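Local coordinates for uncharacterized protein (Pyrococcus abyssi, PDB 5IFF), which is the restriction DNA glycosylase R.PabI, which probably releases adenine from its recognition sequence and also binds nonspecific double-stranded DNA as a tetramer, at residues 29-34 / 51-56; 102-107 / 143-148; 166-171 / 183-188. The protein carries 2 engineered substitutions. One frame throughout, in Å; residues are numbered along the deposited sequence.

Interaction 1. Residues 29-34 / 51-56; sequences KIENGV and LRDYYI
Asp53 meets residues 29-32 with both its backbone and its carboxylate, at the end of an antiparallel strand pair where the non-hydrogen-bonded pair Lys29-Tyr54 gives way to two overlapping beta turns. Ile30 N donates to Asp53 O at 2.7 Å. The carboxylate then reaches into the turns: with CG beside its own backbone N (chi1 -65°), Asp53 OD1 accepts Asn32 N at 2.8 Å, the donor standing 57° out of the carboxylate plane. A short acidic side chain suits a turn N-H so near the strand, and an alanine here would probably leave Asn32 N without this acceptor and the turn freer to shift. Beside it, Arg52 NH1 makes a weak hydrogen bond of 2.9 Å to Asn32 OD1; the same nitrogen forms a salt bridge with Glu49.

Aliphatic chains and two aromatic rings flank this polar centre. The extended chain of Lys29 crosses Tyr54 obliquely, with CG over one ring face. Within its own segment, Lys29 NZ lies 3.8 Å from Glu31 OE2, a long salt bridge. Ile30 turns CD1 over a face of the Tyr55 ring, 3.6 Å above its plane and offset toward the rim, a CH-pi contact backed by Cys161, which touches both residues. Gly33, at a positive phi of 62°, lets the chain turn close by the phenol, its CA 3.7 Å from Tyr55 OH.

Interaction 2. Residues 102-107 / 143-148; sequences SYLEDK and IVLKHK
Leu104 holds CG anti to its backbone N (chi1 -170°), while Leu145 holds its own CG beside the backbone N (chi1 -62°), and the two isobutyl groups meet obliquely through their CD2 methyls at 3.7 Å. Leu104 CD2 is the hub of the contact: it also lies 3.7 Å from Ile143 CG2 and 3.6 Å from Ile143 O. Leucine suits the place because one branched tip can touch two strand residues that both point toward it. Glu105 adds only its aliphatic part, CG resting 4.0 Å from Leu145 CD2, while its carboxylate continues to a hydrogen bond between Glu105 OE2 and Ser156 OG on strand 154-163.

At the start of the short, weakly bonded helical turn of about 104-107, Tyr103 N donates to Asp106 OD2 at 3.0 Å, tying the chain just before Leu104 to that turn. Pro129 touches both leucines, and Ile123 of the second subunit packs on Leu104, so the apolar cluster reaches the subunit interface. Ala197, Ile200 and Ala201 of helix 188-201 lie against Ile143. The arrangement is a helical turn packed on a strand of an antiparallel sheet, next to the adenine site: the side chain of Ile143 is about 4 Å from that of Val158, an adenine-binding residue.

Interaction 3. Residues 166-171 / 183-188; sequences NVEPSL and KYEVPV
Glu168 and Lys183 form a single antiparallel bridge, with Val167 packing beside it on Tyr184, so that a loop is laid against the edge of strand 181-186. The bridge is a hydrogen-bonded pair: Glu168 N donates to Lys183 O at 2.8 Å, and Lys183 N returns a bond of 2.7 Å to Glu168 O. The cis peptide before Pro169 then turns the loop onward.

Tyr184 shows how the loop is packed. Its CB lies 4.1 Å from Val167 CG1, the two side chains crossing at about a right angle. CG stands anti to the backbone N (chi1 174°), and the ring beyond it brings CD1 to Asn166 O at 3.6 Å, the oxygen lying in plane at the ring edge. CE1 runs past the same oxygen at slightly greater distance, and OH ends in a hydrogen bond to Glu139 OE2, an oxygen that Asn166 ND2 also reaches while donating to Ser137 O. Tyrosine thus joins an apolar flank to a polar tip, while Ile162 of strand 154-163 touches both Val167 and Tyr184.

Asn166 O has a further role: a water donates to it at 2.8 Å and accepts Glu185 N at 2.9 Å, extending the pairing where direct backbone bonds have stopped.

Beyond the bridge, two carboxylates come close, Glu168 OE2 and Glu185 OE2 being 3.8 Å apart with planes turned 67° against each other. Such neighbours would tend to raise each other's proton affinity. Lys11, which forms a salt bridge with Glu185 OE2, probably offsets part of the repulsion; Lys183 NZ is near Glu168 OE1 but not in contact, and could help only at a distance.

How the interactions relate
Interaction 2 is the buried contact, made mainly of apolar side chains, whereas interactions 1 and 3 are partly buried and rely on backbone bonds at strand ends and edges. Interactions 1 and 2 both reach the same large antiparallel sheet, though about 11 Å separates their nearest atoms; interaction 3 instead joins a loop to an outer strand of the three-stranded sheet, on the opposite side of the chain's centre from interaction 2. Interactions 1 and 3 meet directly, Ile56 CD1 touching Val167 CG1 at 4.2 Å. Their chemistry follows place: a carboxylate hydrogen-bonded to a turn in interaction 1, methyl packing beside the second subunit in interaction 2, and a backbone bridge, a water and neighbouring acids in interaction 3.

Interaction 1. Residues 29-34 / 51-56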
loop_
_atom_site.group_PDB
_atom_site.type_symbol
_atom_site.label_atom_id
_atom_site.label_comp_id
_atom_site.label_asym_id
_atom_site.label_seq_id
_atom_site.Cartn_x
_atom_site.Cartn_y
_atom_site.Cartn_z
ATOM N N LYS A 29 -0.778 -14.036 21.809
ATOM C CA LYS A 29 -0.471 -14.854 22.979
ATOM C C LYS A 29 0.004 -13.913 24.063
ATOM O O LYS A 29 0.918 -13.088 23.832
ATOM C CB LYS A 29 0.585 -15.914 22.651
ATOM C CG LYS A 29 0.817 -16.897 23.784
ATOM C CD LYS A 29 1.836 -17.963 23.385
ATOM C CE LYS A 29 1.776 -19.156 24.320
ATOM N NZ LYS A 29 2.924 -20.078 24.079
ATOM N N ILE A 30 -0.663 -13.960 25.212
ATOM C CA ILE A 30 -0.266 -13.168 26.369
ATOM C C ILE A 30 -0.056 -14.127 27.523
ATOM O O ILE A 30 -1.010 -14.502 28.211
ATOM C CB ILE A 30 -1.307 -12.105 26.725
ATOM C CG1 ILE A 30 -1.740 -11.365 25.465
ATOM C CG2 ILE A 30 -0.768 -11.146 27.817
ATOM C CD1 ILE A 30 -2.994 -10.421 25.662
ATOM N N GLU A 31 1.192 -14.533 27.717
ATOM C CA GLU A 31 1.482 -15.652 28.590
ATOM C C GLU A 31 1.147 -15.326 30.021
ATOM O O GLU A 31 1.578 -14.297 30.544
ATOM C CB GLU A 31 2.954 -16.063 28.477
ATOM C CG GLU A 31 3.134 -17.429 27.881
ATOM C CD GLU A 31 4.595 -17.776 27.706
ATOM O OE1 GLU A 31 5.317 -17.762 28.725
ATOM O OE2 GLU A 31 5.016 -18.038 26.555
ATOM N N ASN A 32 0.374 -16.217 30.639
ATOM C CA ASN A 32 -0.215 -15.984 31.951
ATOM C C ASN A 32 -0.758 -14.548 32.122
ATOM O O ASN A 32 -0.614 -13.939 33.182
ATOM C CB ASN A 32 0.817 -16.327 33.016
ATOM C CG ASN A 32 1.497 -17.676 32.742
ATOM O OD1 ASN A 32 0.834 -18.710 32.603
ATOM N ND2 ASN A 32 2.821 -17.654 32.622
ATOM N N GLY A 33 -1.369 -14.020 31.059
ATOM C CA GLY A 33 -1.986 -12.701 31.081
ATOM C C GLY A 33 -1.045 -11.532 31.360
ATOM O O GLY A 33 -1.503 -10.425 31.666
ATOM N N VAL A 34 0.267 -11.754 31.237
ATOM C CA VAL A 34 1.242 -10.711 31.530
ATOM C C VAL A 34 2.261 -10.532 30.387
ATOM O O VAL A 34 2.575 -11.466 29.654
ATOM C CB VAL A 34 1.975 -11.008 32.864
ATOM C CG1 VAL A 34 2.805 -12.252 32.736
ATOM C CG2 VAL A 34 2.848 -9.842 33.283
ATOM N N LEU A 51 -4.297 -22.910 26.575
ATOM C CA LEU A 51 -5.393 -22.168 25.907
ATOM C C LEU A 51 -5.625 -20.779 26.504
ATOM O O LEU A 51 -6.010 -19.840 25.797
ATOM C CB LEU A 51 -6.733 -22.938 25.971
ATOM C CG LEU A 51 -7.857 -22.373 25.063
ATOM C CD1 LEU A 51 -7.415 -22.156 23.610
ATOM C CD2 LEU A 51 -9.066 -23.311 25.139
ATOM N N ARG A 52 -5.463 -20.667 27.820
ATOM C CA ARG A 52 -5.794 -19.416 28.505
ATOM C C ARG A 52 -4.820 -18.289 28.186
ATOM O O ARG A 52 -5.078 -17.150 28.565
ATOM C CB ARG A 52 -5.829 -19.627 30.027
ATOM C CG ARG A 52 -4.444 -19.655 30.635
ATOM C CD ARG A 52 -4.413 -19.475 32.143
ATOM N NE ARG A 52 -3.045 -19.662 32.632
ATOM C CZ ARG A 52 -2.654 -19.453 33.885
ATOM N NH1 ARG A 52 -1.384 -19.650 34.218
ATOM N NH2 ARG A 52 -3.527 -19.048 34.801
ATOM N N ASP A 53 -3.685 -18.609 27.534
ATOM C CA ASP A 53 -2.749 -17.596 27.084
ATOM C C ASP A 53 -3.137 -16.929 25.727
ATOM O O ASP A 53 -2.448 -16.004 25.256
ATOM C CB ASP A 53 -1.355 -18.198 26.958
ATOM C CG ASP A 53 -0.792 -18.652 28.301
ATOM O OD1 ASP A 53 -1.206 -18.081 29.347
ATOM O OD2 ASP A 53 0.044 -19.569 28.291
ATOM N N TYR A 54 -4.186 -17.420 25.077
ATOM C CA TYR A 54 -4.555 -16.853 23.766
ATOM C C TYR A 54 -5.751 -15.910 23.842
ATOM O O TYR A 54 -6.759 -16.202 24.494
ATOM C CB TYR A 54 -4.855 -17.938 22.754
ATOM C CG TYR A 54 -3.615 -18.736 22.439
ATOM C CD1 TYR A 54 -2.706 -18.280 21.495
ATOM C CD2 TYR A 54 -3.306 -19.895 23.164
ATOM C CE1 TYR A 54 -1.531 -18.990 21.224
ATOM C CE2 TYR A 54 -2.142 -20.629 22.897
ATOM C CZ TYR A 54 -1.250 -20.169 21.935
ATOM O OH TYR A 54 -0.073 -20.866 21.672
ATOM N N TYR A 55 -5.614 -14.775 23.151
ATOM C CA TYR A 55 -6.651 -13.740 23.152
ATOM C C TYR A 55 -6.921 -13.247 21.762
ATOM O O TYR A 55 -6.031 -13.245 20.891
ATOM C CB TYR A 55 -6.238 -12.525 23.995
ATOM C CG TYR A 55 -5.972 -12.838 25.453
ATOM C CD1 TYR A 55 -4.853 -13.575 25.829
ATOM C CD2 TYR A 55 -6.837 -12.377 26.441
ATOM C CE1 TYR A 55 -4.596 -13.866 27.173
ATOM C CE2 TYR A 55 -6.583 -12.662 27.783
ATOM C CZ TYR A 55 -5.467 -13.381 28.137
ATOM O OH TYR A 55 -5.215 -13.672 29.468
ATOM N N ILE A 56 -8.113 -12.721 21.579
ATOM C CA ILE A 56 -8.321 -11.904 20.377
ATOM C C ILE A 56 -8.044 -10.461 20.765
ATOM O O ILE A 56 -8.744 -9.923 21.637
ATOM C CB ILE A 56 -9.772 -11.979 19.835
ATOM C CG1 ILE A 56 -10.119 -13.391 19.381
ATOM C CG2 ILE A 56 -9.907 -11.018 18.642
ATOM C CD1 ILE A 56 -11.601 -13.574 19.263
#

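Interaction 2. Residues 102-107 / 143-148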
loop_
_atom_site.group_PDB
_atom_site.type_symbol
_atom_site.label_atom_id
_atom_site.label_comp_id
_atom_site.label_asym_id
_atom_site.label_seq_id
_atom_site.Cartn_x
_atom_site.Cartn_y
_atom_site.Cartn_z
ATOM N N SER A 102 -6.935 14.600 33.404
ATOM C CA SER A 102 -5.587 14.206 33.007
ATOM C C SER A 102 -5.686 12.924 32.186
ATOM O O SER A 102 -6.584 12.116 32.414
ATOM C CB SER A 102 -4.706 14.000 34.234
ATOM O OG SER A 102 -3.447 13.542 33.819
ATOM N N TYR A 103 -4.781 12.749 31.229
ATOM C CA TYR A 103 -4.948 11.727 30.199
ATOM C C TYR A 103 -3.676 10.955 29.968
ATOM O O TYR A 103 -2.584 11.469 30.232
ATOM C CB TYR A 103 -5.400 12.377 28.880
ATOM C CG TYR A 103 -6.623 13.247 29.104
ATOM C CD1 TYR A 103 -7.891 12.685 29.154
ATOM C CD2 TYR A 103 -6.501 14.620 29.303
ATOM C CE1 TYR A 103 -9.042 13.496 29.413
ATOM C CE2 TYR A 103 -7.609 15.418 29.521
ATOM C CZ TYR A 103 -8.882 14.845 29.569
ATOM O OH TYR A 103 -10.000 15.614 29.820
ATOM N N LEU A 104 -3.816 9.757 29.409
ATOM C CA LEU A 104 -2.642 8.966 29.079
ATOM C C LEU A 104 -1.706 9.735 28.135
ATOM O O LEU A 104 -0.497 9.795 28.367
ATOM C CB LEU A 104 -3.051 7.644 28.459
ATOM C CG LEU A 104 -1.801 6.752 28.374
ATOM C CD1 LEU A 104 -1.354 6.270 29.757
ATOM C CD2 LEU A 104 -2.013 5.652 27.408
ATOM N N GLU A 105 -2.265 10.363 27.094
ATOM C CA GLU A 105 -1.456 11.197 26.179
ATOM C C GLU A 105 -0.651 12.287 26.905
ATOM O O GLU A 105 0.451 12.604 26.470
ATOM C CB GLU A 105 -2.345 11.831 25.088
ATOM C CG GLU A 105 -2.684 10.822 23.969
ATOM C CD GLU A 105 -3.389 11.442 22.764
ATOM O OE1 GLU A 105 -3.294 12.689 22.590
ATOM O OE2 GLU A 105 -4.061 10.686 22.017
ATOM N N ASP A 106 -1.150 12.815 28.028
ATOM C CA ASP A 106 -0.383 13.803 28.798
ATOM C C ASP A 106 0.970 13.279 29.330
ATOM O O ASP A 106 1.896 14.065 29.565
ATOM C CB ASP A 106 -1.175 14.330 29.982
ATOM C CG ASP A 106 -2.491 15.034 29.569
ATOM O OD1 ASP A 106 -2.667 15.381 28.381
ATOM O OD2 ASP A 106 -3.350 15.228 30.459
ATOM N N LYS A 107 1.066 11.971 29.529
ATOM C CA LYS A 107 2.246 11.355 30.102
ATOM C C LYS A 107 3.359 11.325 29.087
ATOM O O LYS A 107 4.511 11.598 29.403
ATOM C CB LYS A 107 1.940 9.938 30.579
ATOM C CG LYS A 107 1.212 9.899 31.884
ATOM C CD LYS A 107 0.791 8.492 32.246
ATOM C CE LYS A 107 1.807 7.849 33.174
ATOM N NZ LYS A 107 1.811 8.475 34.534
ATOM N N ILE A 143 -4.631 0.689 26.971
ATOM C CA ILE A 143 -4.448 1.927 26.211
ATOM C C ILE A 143 -2.961 2.155 26.017
ATOM O O ILE A 143 -2.176 2.088 26.958
ATOM C CB ILE A 143 -5.072 3.147 26.908
ATOM C CG1 ILE A 143 -6.435 2.757 27.516
ATOM C CG2 ILE A 143 -5.201 4.363 25.914
ATOM C CD1 ILE A 143 -6.873 3.635 28.670
ATOM N N VAL A 144 -2.551 2.335 24.781
ATOM C CA VAL A 144 -1.113 2.487 24.530
ATOM C C VAL A 144 -0.921 3.738 23.677
ATOM O O VAL A 144 -1.904 4.297 23.163
ATOM C CB VAL A 144 -0.541 1.277 23.806
ATOM C CG1 VAL A 144 -0.645 0.030 24.698
ATOM C CG2 VAL A 144 -1.329 1.059 22.525
ATOM N N LEU A 145 0.323 4.169 23.552
ATOM C CA LEU A 145 0.655 5.347 22.760
ATOM C C LEU A 145 1.471 4.949 21.543
ATOM O O LEU A 145 2.233 3.966 21.582
ATOM C CB LEU A 145 1.440 6.365 23.580
ATOM C CG LEU A 145 0.702 6.938 24.794
ATOM C CD1 LEU A 145 1.588 8.052 25.373
ATOM C CD2 LEU A 145 -0.717 7.434 24.478
ATOM N N LYS A 146 1.291 5.721 20.471
ATOM C CA LYS A 146 2.116 5.633 19.260
ATOM C C LYS A 146 2.515 7.049 18.829
ATOM O O LYS A 146 1.756 7.999 19.024
ATOM C CB LYS A 146 1.362 4.908 18.137
ATOM C CG LYS A 146 2.237 4.526 16.942
ATOM C CD LYS A 146 1.935 3.082 16.478
ATOM C CE LYS A 146 3.038 2.520 15.587
ATOM N NZ LYS A 146 2.795 1.081 15.301
ATOM N N HIS A 147 3.717 7.212 18.283
ATOM C CA HIS A 147 4.077 8.520 17.754
ATOM C C HIS A 147 3.150 8.830 16.603
ATOM O O HIS A 147 2.742 7.917 15.879
ATOM C CB HIS A 147 5.536 8.569 17.313
ATOM C CG HIS A 147 6.471 8.902 18.427
ATOM N ND1 HIS A 147 7.423 8.018 18.897
ATOM C CD2 HIS A 147 6.585 10.017 19.187
ATOM C CE1 HIS A 147 8.091 8.582 19.886
ATOM N NE2 HIS A 147 7.602 9.797 20.083
ATOM N N LYS A 148 2.774 10.099 16.461
ATOM C CA LYS A 148 1.905 10.456 15.353
ATOM C C LYS A 148 2.711 10.359 14.065
ATOM O O LYS A 148 3.913 10.601 14.066
ATOM C CB LYS A 148 1.317 11.845 15.525
ATOM C CG LYS A 148 0.366 11.983 16.678
ATOM C CD LYS A 148 -0.143 13.402 16.747
ATOM C CE LYS A 148 -1.193 13.665 15.684
ATOM N NZ LYS A 148 -2.462 12.909 15.926
#

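Interaction 3. Residues 166-171 / 183-188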
loop_
_atom_site.group_PDB
_atom_site.type_symbol
_atom_site.label_atom_id
_atom_site.label_comp_id
_atom_site.label_asym_id
_atom_site.label_seq_id
_atom_site.Cartn_x
_atom_site.Cartn_y
_atom_site.Cartn_z
ATOM N N ASN A 166 -13.490 -17.507 25.957
ATOM C CA ASN A 166 -14.750 -16.767 26.123
ATOM C C ASN A 166 -15.566 -16.612 24.856
ATOM O O ASN A 166 -16.575 -15.906 24.870
ATOM C CB ASN A 166 -14.529 -15.346 26.700
ATOM C CG ASN A 166 -14.162 -15.380 28.160
ATOM O OD1 ASN A 166 -13.986 -16.446 28.720
ATOM N ND2 ASN A 166 -14.009 -14.231 28.763
ATOM N N VAL A 167 -15.163 -17.273 23.777
ATOM C CA VAL A 167 -15.928 -17.164 22.540
ATOM C C VAL A 167 -16.561 -18.494 22.151
ATOM O O VAL A 167 -16.190 -19.521 22.700
ATOM C CB VAL A 167 -15.028 -16.674 21.362
ATOM C CG1 VAL A 167 -14.490 -15.306 21.723
ATOM C CG2 VAL A 167 -13.945 -17.675 21.040
ATOM N N GLU A 168 -17.481 -18.465 21.182
ATOM C CA GLU A 168 -18.146 -19.674 20.682
ATOM C C GLU A 168 -18.025 -19.754 19.168
ATOM O O GLU A 168 -17.983 -18.725 18.490
ATOM C CB GLU A 168 -19.644 -19.697 21.020
ATOM C CG GLU A 168 -20.058 -19.281 22.417
ATOM C CD GLU A 168 -21.598 -19.337 22.580
ATOM O OE1 GLU A 168 -22.232 -20.252 22.006
ATOM O OE2 GLU A 168 -22.175 -18.468 23.267
ATOM N N PRO A 169 -18.028 -20.958 18.615
ATOM C CA PRO A 169 -17.978 -22.275 19.269
ATOM C C PRO A 169 -16.630 -22.473 19.978
ATOM O O PRO A 169 -15.592 -22.058 19.443
ATOM C CB PRO A 169 -18.130 -23.256 18.104
ATOM C CG PRO A 169 -18.730 -22.457 16.986
ATOM C CD PRO A 169 -18.200 -21.071 17.157
ATOM N N SER A 170 -16.652 -23.092 21.158
ATOM C CA SER A 170 -15.438 -23.387 21.911
ATOM C C SER A 170 -14.242 -23.778 21.029
ATOM O O SER A 170 -14.338 -24.626 20.153
ATOM C CB SER A 170 -15.694 -24.522 22.915
ATOM O OG SER A 170 -14.478 -25.027 23.411
ATOM N N LEU A 171 -13.125 -23.099 21.257
ATOM C CA LEU A 171 -11.902 -23.372 20.479
ATOM C C LEU A 171 -11.011 -24.447 21.121
ATOM O O LEU A 171 -10.076 -24.957 20.472
ATOM C CB LEU A 171 -11.121 -22.093 20.307
ATOM C CG LEU A 171 -11.749 -21.205 19.227
ATOM C CD1 LEU A 171 -11.241 -19.842 19.399
ATOM C CD2 LEU A 171 -11.387 -21.809 17.858
ATOM N N LYS A 183 -18.119 -16.107 17.899
ATOM C CA LYS A 183 -19.189 -15.290 18.462
ATOM C C LYS A 183 -18.848 -14.958 19.920
ATOM O O LYS A 183 -18.450 -15.839 20.697
ATOM C CB LYS A 183 -20.522 -16.041 18.339
ATOM C CG LYS A 183 -21.678 -15.297 18.981
ATOM C CD LYS A 183 -23.052 -15.851 18.570
ATOM C CE LYS A 183 -23.501 -17.020 19.429
ATOM N NZ LYS A 183 -24.971 -17.249 19.243
ATOM N N TYR A 184 -18.991 -13.689 20.283
ATOM C CA TYR A 184 -18.654 -13.210 21.608
ATOM C C TYR A 184 -19.787 -12.360 22.188
ATOM O O TYR A 184 -20.159 -11.325 21.601
ATOM C CB TYR A 184 -17.361 -12.373 21.533
ATOM C CG TYR A 184 -17.004 -11.714 22.838
ATOM C CD1 TYR A 184 -16.681 -12.475 23.953
ATOM C CD2 TYR A 184 -16.974 -10.327 22.950
ATOM C CE1 TYR A 184 -16.376 -11.867 25.174
ATOM C CE2 TYR A 184 -16.653 -9.714 24.165
ATOM C CZ TYR A 184 -16.335 -10.486 25.260
ATOM O OH TYR A 184 -16.028 -9.862 26.461
ATOM N N GLU A 185 -20.282 -12.727 23.371
ATOM C CA GLU A 185 -21.344 -11.939 23.988
ATOM C C GLU A 185 -20.656 -10.831 24.753
ATOM O O GLU A 185 -19.752 -11.085 25.552
ATOM C CB GLU A 185 -22.230 -12.816 24.894
ATOM C CG GLU A 185 -22.810 -14.039 24.145
ATOM C CD GLU A 185 -23.662 -15.002 25.017
ATOM O OE1 GLU A 185 -23.482 -15.019 26.248
ATOM O OE2 GLU A 185 -24.521 -15.722 24.455
ATOM N N VAL A 186 -21.049 -9.591 24.480
ATOM C CA VAL A 186 -20.349 -8.452 25.064
ATOM C C VAL A 186 -20.962 -8.179 26.418
ATOM O O VAL A 186 -22.136 -7.866 26.487
ATOM C CB VAL A 186 -20.472 -7.173 24.171
ATOM C CG1 VAL A 186 -19.723 -5.952 24.830
ATOM C CG2 VAL A 186 -19.932 -7.458 22.758
ATOM N N PRO A 187 -20.168 -8.289 27.494
ATOM C CA PRO A 187 -20.645 -7.962 28.832
ATOM C C PRO A 187 -20.909 -6.448 28.961
ATOM O O PRO A 187 -20.102 -5.668 28.444
ATOM C CB PRO A 187 -19.481 -8.393 29.728
ATOM C CG PRO A 187 -18.563 -9.219 28.848
ATOM C CD PRO A 187 -18.737 -8.577 27.509
ATOM N N VAL A 188 -21.980 -6.028 29.655
ATOM C CA VAL A 188 -22.116 -4.582 29.900
ATOM C C VAL A 188 -20.902 -3.918 30.528
ATOM O O VAL A 188 -20.598 -2.805 30.171
ATOM C CB VAL A 188 -23.290 -4.213 30.837
ATOM C CG1 VAL A 188 -23.598 -2.769 30.666
ATOM C CG2 VAL A 188 -24.495 -4.949 30.490
HETATM O O HOH W 1 -19.226 -14.942 24.901
#